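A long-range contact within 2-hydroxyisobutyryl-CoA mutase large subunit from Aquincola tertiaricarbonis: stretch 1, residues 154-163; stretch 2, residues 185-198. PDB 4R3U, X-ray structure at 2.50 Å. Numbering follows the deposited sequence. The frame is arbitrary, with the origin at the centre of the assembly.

Stretch 1 154-163: AIDTLADMEA
Stretch 2 (185-198) ILLAMYVALGEKRG

Two helices of one chain cross here, with every touching pair at least 25 residues apart in sequence. Stretch 1 runs extended through Ile 155, bends at Asp 156 and is extended again at Thr 157 (phi -133°, psi 164°), the N-cap residue of the helix that follows and runs on past Ala 163; stretch 2 is already helical at Ile 185 and stays so through its middle. The axes approach to 9.7 Å and their N-to-C directions differ by 64° (signed crossing -64°). The register pairs Leu 158 with Met 189, CA to CA 5.4 Å, and Glu 162 with Leu 193, CA to CA 7.1 Å.

The amides just before the first helix and one in its first turn find acceptors. Asp 160 (m) reaches back, its OD2 accepting from Asp 156 N at 2.6 Å and Thr 157 N at 3.3 Å, while Thr 157 (p) caps the helix through a weak bond from Asp 160 N to OG1, 3.4 Å. At the C-terminal end of stretch 2, Gly 198, with phi 79°, closes a Schellman motif, and its N reaches Glu 195 O at 3.0 Å.

Between the helices the packing is apolar. Met 161 (t, t, m) is a knob among Leu 186, Met 189, Tyr 190 and Leu 193; its CE lies 3.6 Å from Met 189 CB, and its SD meets the Tyr 190 ring at the edge. Met 189 (m, t, t) reaches the segment leading into the first helix, with SD 3.8 Å from Ile 155 CG2 and CE 3.6 Å from Thr 157 C. Leu 158 (t, p) sets CD2 3.9 Å from Ala 192 CB and CD1 3.2 Å from Met 189 O, a tight van der Waals contact, because a methyl offers no polar donor; Met 189 O is satisfied by Leu 193 N at 2.9 Å.

One polar bond joins the stretches, at the more exposed margin: Lys 196 (all t) donates from NZ to Glu 162 OE2 at 3.1 Å, a salt bridge. Glu 162 (m, t) also lays its CG 3.7 Å from Leu 193 CD1, so its aliphatic part extends the apolar packing.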

# COMPACT_ATOMS: atom_id res chain seq x y z
N ALA A 154 5.52 16.05 -28.56
CA ALA A 154 5.16 17.08 -29.52
C ALA A 154 4.46 16.41 -30.70
O ALA A 154 5.00 15.45 -31.28
CB ALA A 154 6.41 17.79 -30.00
N ILE A 155 3.23 16.86 -31.02
CA ILE A 155 2.50 16.40 -32.19
C ILE A 155 2.07 17.65 -32.99
O ILE A 155 1.30 18.47 -32.49
CB ILE A 155 1.35 15.36 -31.96
CG1 ILE A 155 1.78 14.17 -31.06
CG2 ILE A 155 0.75 14.86 -33.32
CD1 ILE A 155 2.68 13.08 -31.70
N ASP A 156 2.61 17.80 -34.22
CA ASP A 156 2.26 18.93 -35.09
C ASP A 156 1.57 18.43 -36.32
O ASP A 156 0.67 19.08 -36.81
CB ASP A 156 3.50 19.76 -35.51
CG ASP A 156 4.26 20.44 -34.39
OD1 ASP A 156 3.66 20.65 -33.33
OD2 ASP A 156 5.44 20.74 -34.57
N THR A 157 1.99 17.24 -36.78
CA THR A 157 1.58 16.56 -38.03
C THR A 157 1.23 15.05 -37.81
O THR A 157 1.59 14.46 -36.79
CB THR A 157 2.74 16.67 -39.05
OG1 THR A 157 3.88 15.94 -38.55
CG2 THR A 157 3.16 18.10 -39.32
N LEU A 158 0.55 14.46 -38.79
CA LEU A 158 0.19 13.04 -38.81
C LEU A 158 1.50 12.21 -38.86
O LEU A 158 1.57 11.14 -38.25
CB LEU A 158 -0.70 12.76 -40.02
CG LEU A 158 -0.94 11.31 -40.47
CD1 LEU A 158 -1.61 10.48 -39.37
CD2 LEU A 158 -1.78 11.30 -41.73
N ALA A 159 2.54 12.76 -39.54
CA ALA A 159 3.88 12.19 -39.64
C ALA A 159 4.46 11.89 -38.25
O ALA A 159 5.06 10.84 -38.06
CB ALA A 159 4.79 13.14 -40.39
N ASP A 160 4.25 12.81 -37.26
CA ASP A 160 4.72 12.66 -35.88
C ASP A 160 3.96 11.54 -35.19
O ASP A 160 4.52 10.85 -34.31
CB ASP A 160 4.47 13.94 -35.05
CG ASP A 160 5.11 15.23 -35.50
OD1 ASP A 160 6.16 15.18 -36.17
OD2 ASP A 160 4.61 16.30 -35.09
N MET A 161 2.65 11.41 -35.49
CA MET A 161 1.83 10.34 -34.90
C MET A 161 2.29 8.95 -35.41
O MET A 161 2.22 7.97 -34.66
CB MET A 161 0.32 10.56 -35.14
CG MET A 161 -0.54 9.62 -34.31
SD MET A 161 -2.30 10.02 -34.34
CE MET A 161 -2.29 11.57 -33.31
N GLU A 162 2.77 8.87 -36.66
CA GLU A 162 3.28 7.65 -37.26
C GLU A 162 4.51 7.23 -36.48
O GLU A 162 4.62 6.05 -36.13
CB GLU A 162 3.61 7.86 -38.75
CG GLU A 162 2.37 8.12 -39.59
CD GLU A 162 2.57 8.66 -40.99
OE1 GLU A 162 3.68 9.13 -41.31
OE2 GLU A 162 1.58 8.65 -41.76
N ALA A 163 5.38 8.22 -36.11
CA ALA A 163 6.59 8.03 -35.28
C ALA A 163 6.19 7.59 -33.89
O ALA A 163 6.79 6.66 -33.37
CB ALA A 163 7.40 9.31 -35.20
N ILE A 185 -8.33 17.31 -33.79
CA ILE A 185 -7.19 17.23 -34.72
C ILE A 185 -6.45 15.90 -34.49
O ILE A 185 -6.17 15.18 -35.44
CB ILE A 185 -6.29 18.50 -34.58
CG1 ILE A 185 -7.01 19.73 -35.16
CG2 ILE A 185 -4.90 18.30 -35.23
CD1 ILE A 185 -6.48 20.97 -34.72
N LEU A 186 -6.19 15.56 -33.23
CA LEU A 186 -5.54 14.29 -32.89
C LEU A 186 -6.39 13.07 -33.19
O LEU A 186 -5.84 12.07 -33.65
CB LEU A 186 -4.99 14.30 -31.47
CG LEU A 186 -3.53 14.67 -31.43
CD1 LEU A 186 -3.32 16.13 -31.63
CD2 LEU A 186 -2.94 14.28 -30.18
N LEU A 187 -7.73 13.19 -33.03
CA LEU A 187 -8.65 12.13 -33.40
C LEU A 187 -8.68 11.95 -34.95
O LEU A 187 -8.72 10.82 -35.44
CB LEU A 187 -10.07 12.40 -32.85
CG LEU A 187 -11.15 11.35 -33.19
CD1 LEU A 187 -10.76 9.91 -32.74
CD2 LEU A 187 -12.50 11.77 -32.67
N ALA A 188 -8.62 13.06 -35.70
CA ALA A 188 -8.56 13.04 -37.16
C ALA A 188 -7.28 12.34 -37.61
O ALA A 188 -7.34 11.54 -38.55
CB ALA A 188 -8.60 14.46 -37.71
N MET A 189 -6.15 12.59 -36.92
CA MET A 189 -4.85 11.98 -37.20
C MET A 189 -4.86 10.51 -36.91
O MET A 189 -4.27 9.73 -37.68
CB MET A 189 -3.73 12.65 -36.39
CG MET A 189 -3.28 13.97 -36.95
SD MET A 189 -2.03 14.74 -35.89
CE MET A 189 -1.90 16.34 -36.68
N TYR A 190 -5.54 10.11 -35.80
CA TYR A 190 -5.65 8.72 -35.41
C TYR A 190 -6.42 7.92 -36.47
O TYR A 190 -5.97 6.84 -36.88
CB TYR A 190 -6.30 8.59 -34.02
CG TYR A 190 -6.08 7.24 -33.37
CD1 TYR A 190 -4.84 6.90 -32.81
CD2 TYR A 190 -7.11 6.31 -33.26
CE1 TYR A 190 -4.64 5.67 -32.17
CE2 TYR A 190 -6.92 5.07 -32.64
CZ TYR A 190 -5.68 4.76 -32.09
OH TYR A 190 -5.51 3.54 -31.47
N VAL A 191 -7.57 8.50 -36.94
CA VAL A 191 -8.43 7.91 -37.96
C VAL A 191 -7.66 7.78 -39.27
O VAL A 191 -7.64 6.69 -39.85
CB VAL A 191 -9.79 8.66 -38.10
CG1 VAL A 191 -10.58 8.20 -39.33
CG2 VAL A 191 -10.62 8.48 -36.83
N ALA A 192 -6.99 8.87 -39.71
CA ALA A 192 -6.14 8.90 -40.90
C ALA A 192 -5.05 7.83 -40.83
O ALA A 192 -4.82 7.14 -41.83
CB ALA A 192 -5.52 10.28 -41.06
N LEU A 193 -4.41 7.64 -39.65
CA LEU A 193 -3.38 6.62 -39.42
C LEU A 193 -3.94 5.18 -39.56
O LEU A 193 -3.33 4.35 -40.22
CB LEU A 193 -2.69 6.82 -38.04
CG LEU A 193 -1.59 5.81 -37.64
CD1 LEU A 193 -0.38 5.86 -38.56
CD2 LEU A 193 -1.13 6.04 -36.24
N GLY A 194 -5.10 4.94 -38.94
CA GLY A 194 -5.81 3.67 -38.98
C GLY A 194 -6.17 3.27 -40.38
O GLY A 194 -6.00 2.11 -40.75
N GLU A 195 -6.62 4.25 -41.20
CA GLU A 195 -6.96 4.05 -42.61
C GLU A 195 -5.71 3.69 -43.41
O GLU A 195 -5.72 2.69 -44.15
CB GLU A 195 -7.68 5.29 -43.18
CG GLU A 195 -9.14 5.39 -42.77
CD GLU A 195 -9.90 6.66 -43.12
OE1 GLU A 195 -11.14 6.56 -43.33
OE2 GLU A 195 -9.29 7.75 -43.14
N LYS A 196 -4.62 4.49 -43.24
CA LYS A 196 -3.32 4.30 -43.89
C LYS A 196 -2.77 2.89 -43.62
O LYS A 196 -2.19 2.27 -44.50
CB LYS A 196 -2.33 5.37 -43.38
CG LYS A 196 -1.08 5.50 -44.23
CD LYS A 196 -0.40 6.85 -44.07
CE LYS A 196 0.87 6.90 -44.89
NZ LYS A 196 1.53 8.22 -44.80
N ARG A 197 -3.00 2.39 -42.41
CA ARG A 197 -2.54 1.09 -41.96
C ARG A 197 -3.39 -0.06 -42.38
O ARG A 197 -2.98 -1.20 -42.16
CB ARG A 197 -2.37 1.10 -40.44
CG ARG A 197 -1.18 1.89 -40.04
CD ARG A 197 -0.75 1.36 -38.75
NE ARG A 197 0.37 2.12 -38.21
CZ ARG A 197 0.80 1.98 -36.97
NH1 ARG A 197 0.21 1.13 -36.15
NH2 ARG A 197 1.84 2.69 -36.54
N GLY A 198 -4.56 0.23 -42.94
CA GLY A 198 -5.48 -0.77 -43.44
C GLY A 198 -6.29 -1.44 -42.35
O GLY A 198 -6.76 -2.57 -42.54